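Local coordinates for organic hydroperoxide resistance protein (PDB 1USP) that probably detoxifies organic hydroperoxides with a pair of redox-active cysteines, at residues 55-60 with 121-126; 79-84 with 96-101. All blocks are in the same frame, centred on the assembly; numbering follows the deposited sequence.

Contact 1: 55-60 with 121-126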
loop_
_atom_site.group_PDB
_atom_site.type_symbol
_atom_site.label_atom_id
_atom_site.label_comp_id
_atom_site.label_asym_id
_atom_site.label_seq_id
_atom_site.Cartn_x
_atom_site.Cartn_y
_atom_site.Cartn_z
ATOM N N ALA A 55 7.499 -3.051 -1.809
ATOM C CA ALA A 55 8.933 -3.308 -1.693
ATOM C C ALA A 55 9.248 -4.009 -0.359
ATOM O O ALA A 55 10.027 -4.957 -0.324
ATOM C CB ALA A 55 9.731 -2.023 -1.832
ATOM N N ALA A 56 8.615 -3.561 0.718
ATOM C CA ALA A 56 8.816 -4.161 2.039
ATOM C C ALA A 56 8.304 -5.617 2.086
ATOM O O ALA A 56 8.925 -6.491 2.695
ATOM C CB ALA A 56 8.133 -3.314 3.100
ATOM N N CYS A 57 7.178 -5.862 1.418
ATOM C CA CYS A 57 6.539 -7.180 1.381
ATOM C C CYS A 57 7.418 -8.177 0.636
ATOM O O CYS A 57 7.533 -9.337 1.021
ATOM C CB CYS A 57 5.180 -7.060 0.677
ATOM S SG CYS A 57 4.177 -8.570 0.700
ATOM N N PHE A 58 8.037 -7.713 -0.443
ATOM C CA PHE A 58 8.966 -8.548 -1.212
ATOM C C PHE A 58 10.190 -8.895 -0.390
ATOM O O PHE A 58 10.694 -9.985 -0.488
ATOM C CB PHE A 58 9.386 -7.867 -2.516
ATOM C CG PHE A 58 8.968 -8.613 -3.739
ATOM C CD1 PHE A 58 7.634 -8.910 -3.952
ATOM C CD2 PHE A 58 9.908 -9.036 -4.676
ATOM C CE1 PHE A 58 7.246 -9.615 -5.078
ATOM C CE2 PHE A 58 9.512 -9.721 -5.803
ATOM C CZ PHE A 58 8.186 -10.014 -5.998
ATOM N N GLN A 59 10.663 -7.963 0.425
ATOM C CA GLN A 59 11.781 -8.224 1.322
ATOM C C GLN A 59 11.416 -9.254 2.390
ATOM O O GLN A 59 12.229 -10.124 2.705
ATOM C CB GLN A 59 12.289 -6.926 1.973
ATOM C CG GLN A 59 13.200 -6.109 1.069
ATOM C CD GLN A 59 14.611 -6.707 0.931
ATOM O OE1 GLN A 59 14.874 -7.805 1.420
ATOM N NE2 GLN A 59 15.510 -5.979 0.261
ATOM N N GLY A 60 10.206 -9.168 2.935
ATOM C CA GLY A 60 9.707 -10.175 3.865
ATOM C C GLY A 60 9.587 -11.528 3.187
ATOM O O GLY A 60 9.965 -12.575 3.748
ATOM N N CYS A 121 4.614 -13.325 -1.778
ATOM C CA CYS A 121 4.246 -11.988 -1.335
ATOM C C CYS A 121 2.731 -11.786 -1.374
ATOM O O CYS A 121 2.143 -11.969 -2.425
ATOM C CB CYS A 121 4.936 -10.974 -2.258
ATOM S SG CYS A 121 4.416 -9.283 -2.027
ATOM N N PRO A 122 2.086 -11.434 -0.255
ATOM C CA PRO A 122 0.643 -11.167 -0.274
ATOM C C PRO A 122 0.186 -9.992 -1.146
ATOM O O PRO A 122 -0.946 -10.034 -1.598
ATOM C CB PRO A 122 0.304 -10.940 1.206
ATOM C CG PRO A 122 1.555 -10.603 1.844
ATOM C CD PRO A 122 2.622 -11.371 1.117
ATOM N N TYR A 123 1.031 -8.986 -1.381
ATOM C CA TYR A 123 0.660 -7.898 -2.294
ATOM C C TYR A 123 0.528 -8.475 -3.709
ATOM O O TYR A 123 -0.366 -8.091 -4.462
ATOM C CB TYR A 123 1.703 -6.769 -2.303
ATOM C CG TYR A 123 1.621 -5.688 -1.230
ATOM C CD1 TYR A 123 1.577 -6.006 0.122
ATOM C CD2 TYR A 123 1.681 -4.334 -1.577
ATOM C CE1 TYR A 123 1.548 -5.018 1.086
ATOM C CE2 TYR A 123 1.674 -3.343 -0.606
ATOM C CZ TYR A 123 1.602 -3.694 0.715
ATOM O OH TYR A 123 1.591 -2.712 1.686
ATOM N N SER A 124 1.433 -9.392 -4.078
ATOM C CA SER A 124 1.353 -10.081 -5.368
ATOM C C SER A 124 0.102 -10.951 -5.492
ATOM O O SER A 124 -0.565 -10.959 -6.550
ATOM C CB SER A 124 2.610 -10.926 -5.636
ATOM O OG SER A 124 3.776 -10.120 -5.745
ATOM N N ALA A 125 -0.227 -11.673 -4.427
ATOM C CA ALA A 125 -1.472 -12.446 -4.398
ATOM C C ALA A 125 -2.685 -11.532 -4.560
ATOM O O ALA A 125 -3.612 -11.838 -5.307
ATOM C CB ALA A 125 -1.575 -13.238 -3.105
ATOM N N ALA A 126 -2.660 -10.392 -3.874
ATOM C CA ALA A 126 -3.765 -9.423 -3.901
ATOM C C ALA A 126 -4.010 -8.823 -5.266
ATOM O O ALA A 126 -5.153 -8.510 -5.591
ATOM C CB ALA A 126 -3.493 -8.290 -2.906
#
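C57 and C121 meet sulfur to sulfur and form the tight centre of this contact. The two SG atoms are modelled 2.8 Å apart. That is too long for a formed S–S bond and short for two separate sulfurs, so the bonding state here is doubtful. A disulfide between these cysteines has been seen in this protein, consistent with the redox pair of Ohr enzymes. Both SG atoms lie anti to their backbone N (chi1 -174° in C57, 171° in C121), which sends them into the gap between the helices. P122 closes in on C57, with its CD 3.2 Å from SG. Y123 CD1 lies 3.7 Å from C57 SG, and the sulfur sits obliquely to the ring. C121 SG comes to the edge of the F58 ring, 3.8 Å from CD1.

The rest is looser. S124 OG lies in the plane of the F58 ring, 3.6 Å from CE1, and its hydrogen bond goes to Y54 OH. No hydrogen bond joins the two segments. A bound glycerol lies beside P122 and may mark a pocket near the cysteines.

C121 sits at the junction of helices 107-120 and 122-127, at the N-cap position of the second. Helix 46-68 brings C57 to it, while M114, A117 and H118 of helix 107-120 and I79 of strand 78-88 pack around F58.

Contact 2: 79-84 with 96-101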
loop_
_atom_site.group_PDB
_atom_site.type_symbol
_atom_site.label_atom_id
_atom_site.label_comp_id
_atom_site.label_asym_id
_atom_site.label_seq_id
_atom_site.Cartn_x
_atom_site.Cartn_y
_atom_site.Cartn_z
ATOM N N ILE A 79 15.183 -4.009 -2.976
ATOM C CA ILE A 79 14.007 -4.137 -3.833
ATOM C C ILE A 79 13.402 -2.749 -4.051
ATOM O O ILE A 79 13.101 -2.058 -3.101
ATOM C CB ILE A 79 12.932 -5.073 -3.186
ATOM C CG1 ILE A 79 13.479 -6.470 -2.903
ATOM C CG2 ILE A 79 11.696 -5.177 -4.079
ATOM C CD1 ILE A 79 13.715 -7.324 -4.138
ATOM N N THR A 80 13.241 -2.357 -5.305
ATOM C CA THR A 80 12.628 -1.082 -5.671
ATOM C C THR A 80 11.281 -1.324 -6.356
ATOM O O THR A 80 11.197 -2.028 -7.376
ATOM C CB THR A 80 13.586 -0.313 -6.601
ATOM O OG1 THR A 80 14.844 -0.113 -5.942
ATOM C CG2 THR A 80 13.082 1.087 -6.899
ATOM N N ALA A 81 10.218 -0.768 -5.779
ATOM C CA ALA A 81 8.910 -0.740 -6.425
ATOM C C ALA A 81 8.629 0.602 -7.097
ATOM O O ALA A 81 8.828 1.652 -6.490
ATOM C CB ALA A 81 7.838 -1.041 -5.414
ATOM N N ARG A 82 8.152 0.551 -8.335
ATOM C CA ARG A 82 7.680 1.711 -9.067
ATOM C C ARG A 82 6.190 1.520 -9.330
ATOM O O ARG A 82 5.771 0.549 -9.960
ATOM C CB ARG A 82 8.464 1.883 -10.378
ATOM C CG ARG A 82 9.898 2.326 -10.149
ATOM C CD ARG A 82 10.802 2.330 -11.408
ATOM N NE ARG A 82 12.204 2.279 -10.999
ATOM C CZ ARG A 82 13.032 1.245 -11.150
ATOM N NH1 ARG A 82 12.656 0.135 -11.772
ATOM N NH2 ARG A 82 14.272 1.345 -10.686
ATOM N N VAL A 83 5.389 2.427 -8.788
ATOM C CA VAL A 83 3.943 2.340 -8.841
ATOM C C VAL A 83 3.398 3.594 -9.521
ATOM O O VAL A 83 3.524 4.699 -8.987
ATOM C CB VAL A 83 3.345 2.234 -7.438
ATOM C CG1 VAL A 83 1.833 2.130 -7.504
ATOM C CG2 VAL A 83 3.936 1.041 -6.707
ATOM N N GLY A 84 2.803 3.406 -10.692
ATOM C CA GLY A 84 2.238 4.491 -11.478
ATOM C C GLY A 84 0.727 4.474 -11.446
ATOM O O GLY A 84 0.105 3.409 -11.407
ATOM N N VAL A 96 2.738 -1.427 -11.993
ATOM C CA VAL A 96 3.748 -1.809 -11.010
ATOM C C VAL A 96 4.955 -2.532 -11.602
ATOM O O VAL A 96 4.807 -3.499 -12.335
ATOM C CB VAL A 96 3.138 -2.735 -9.933
ATOM C CG1 VAL A 96 4.219 -3.217 -8.939
ATOM C CG2 VAL A 96 2.019 -2.019 -9.192
ATOM N N GLU A 97 6.151 -2.084 -11.262
ATOM C CA GLU A 97 7.335 -2.909 -11.505
ATOM C C GLU A 97 8.175 -3.042 -10.272
ATOM O O GLU A 97 8.248 -2.130 -9.443
ATOM C CB GLU A 97 8.133 -2.454 -12.720
ATOM C CG GLU A 97 8.789 -1.109 -12.673
ATOM C CD GLU A 97 9.574 -0.827 -13.954
ATOM O OE1 GLU A 97 10.715 -0.364 -13.872
ATOM O OE2 GLU A 97 9.044 -1.065 -15.057
ATOM N N LEU A 98 8.777 -4.214 -10.121
ATOM C CA LEU A 98 9.610 -4.516 -8.967
ATOM C C LEU A 98 10.978 -4.894 -9.482
ATOM O O LEU A 98 11.088 -5.771 -10.330
ATOM C CB LEU A 98 9.013 -5.645 -8.169
ATOM C CG LEU A 98 7.554 -5.405 -7.750
ATOM C CD1 LEU A 98 6.949 -6.657 -7.231
ATOM C CD2 LEU A 98 7.460 -4.289 -6.719
ATOM N N GLU A 99 12.011 -4.221 -8.981
ATOM C CA GLU A 99 13.382 -4.406 -9.461
ATOM C C GLU A 99 14.278 -4.789 -8.314
ATOM O O GLU A 99 14.474 -4.002 -7.402
ATOM C CB GLU A 99 13.899 -3.115 -10.116
ATOM C CG GLU A 99 15.324 -3.195 -10.677
ATOM C CD GLU A 99 15.772 -1.888 -11.304
ATOM O OE1 GLU A 99 15.179 -1.466 -12.316
ATOM O OE2 GLU A 99 16.715 -1.266 -10.781
ATOM N N GLY A 100 14.861 -5.984 -8.374
ATOM C CA GLY A 100 15.782 -6.425 -7.353
ATOM C C GLY A 100 17.246 -6.231 -7.728
ATOM O O GLY A 100 17.615 -6.250 -8.897
ATOM N N HIS A 101 18.073 -6.066 -6.709
ATOM C CA HIS A 101 19.535 -6.047 -6.848
ATOM C C HIS A 101 20.126 -6.840 -5.697
ATOM O O HIS A 101 19.876 -6.540 -4.545
ATOM C CB HIS A 101 20.083 -4.618 -6.850
ATOM C CG HIS A 101 21.567 -4.550 -7.022
ATOM N ND1 HIS A 101 22.167 -4.288 -8.235
ATOM C CD2 HIS A 101 22.577 -4.750 -6.138
ATOM C CE1 HIS A 101 23.481 -4.312 -8.091
ATOM N NE2 HIS A 101 23.757 -4.597 -6.829
#
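T80 and R82 pair with E99 and E97 in antiparallel register, on strands whose axes come within 4.7 Å and run at 163° to each other. T80 with E99 and R82 with E97 are hydrogen-bonded pairs, each joined by two N-H...O bonds. R82 N to E97 O is one of them, 2.9 Å long. I79 with G100, A81 with L98 and V83 with V96 are the non-hydrogen-bonded pairs.

On the face that carries T80, E97 and E99, the R82 chain runs extended from CG to NE and reaches across to both glutamates. Its NH1 holds two salt bridges at the guanidinium edge: E97 OE1 at 2.9 Å and E99 OE1 at 3.0 Å. E97 offers its anti lone pair. E99 OE1 is instead approached from above its carboxylate plane. A weak bond runs from R82 NH2 to E99 OE1. E97 CG lies between the backbone N and the carbonyl carbon (chi1 65°), packed 3.8 Å from R82 CB.

The two strands are the arms of the beta hairpin 78-88/91-101, part of the mixed sheet of this OsmC-like chain. Strand 134-137 lies on the other side of 91-101 and adds K136, which bridges to E97 and E99. The outer edge of 79-84 pairs with a strand of the other subunit, so the sheet continues across the dimer interface, and an acidic side chain of that subunit takes R82 NE.

The opposite face is apolar. L98 CD2 rests 3.5 Å from A81 CB. I79 CD1 lies 3.9 Å from G100 CA, and V83 CG2 sits more loosely against V96 CG2. L98 also reaches F58 of helix 46-68.

From the N terminus, the chain first makes the antiparallel strands 5-12, 18-21 and 27-29, then helix 46-68, which holds residues 55-60. It next enters the hairpin, where contact 2 closes a short loop between 79-84 and 96-101. Helix 107-120 follows, and at its end 121-126 returns to 55-60. Contact 1 thus closes the longer loop, and contact 2 lies wholly within it; the two do not cross. They also touch in space: F58 CE1 packs 3.7 Å from L98 CD1, and A55 CB meets I79 O. Together they tie the helices to the apolar face of the mixed sheet, which strand 134-137 joins last.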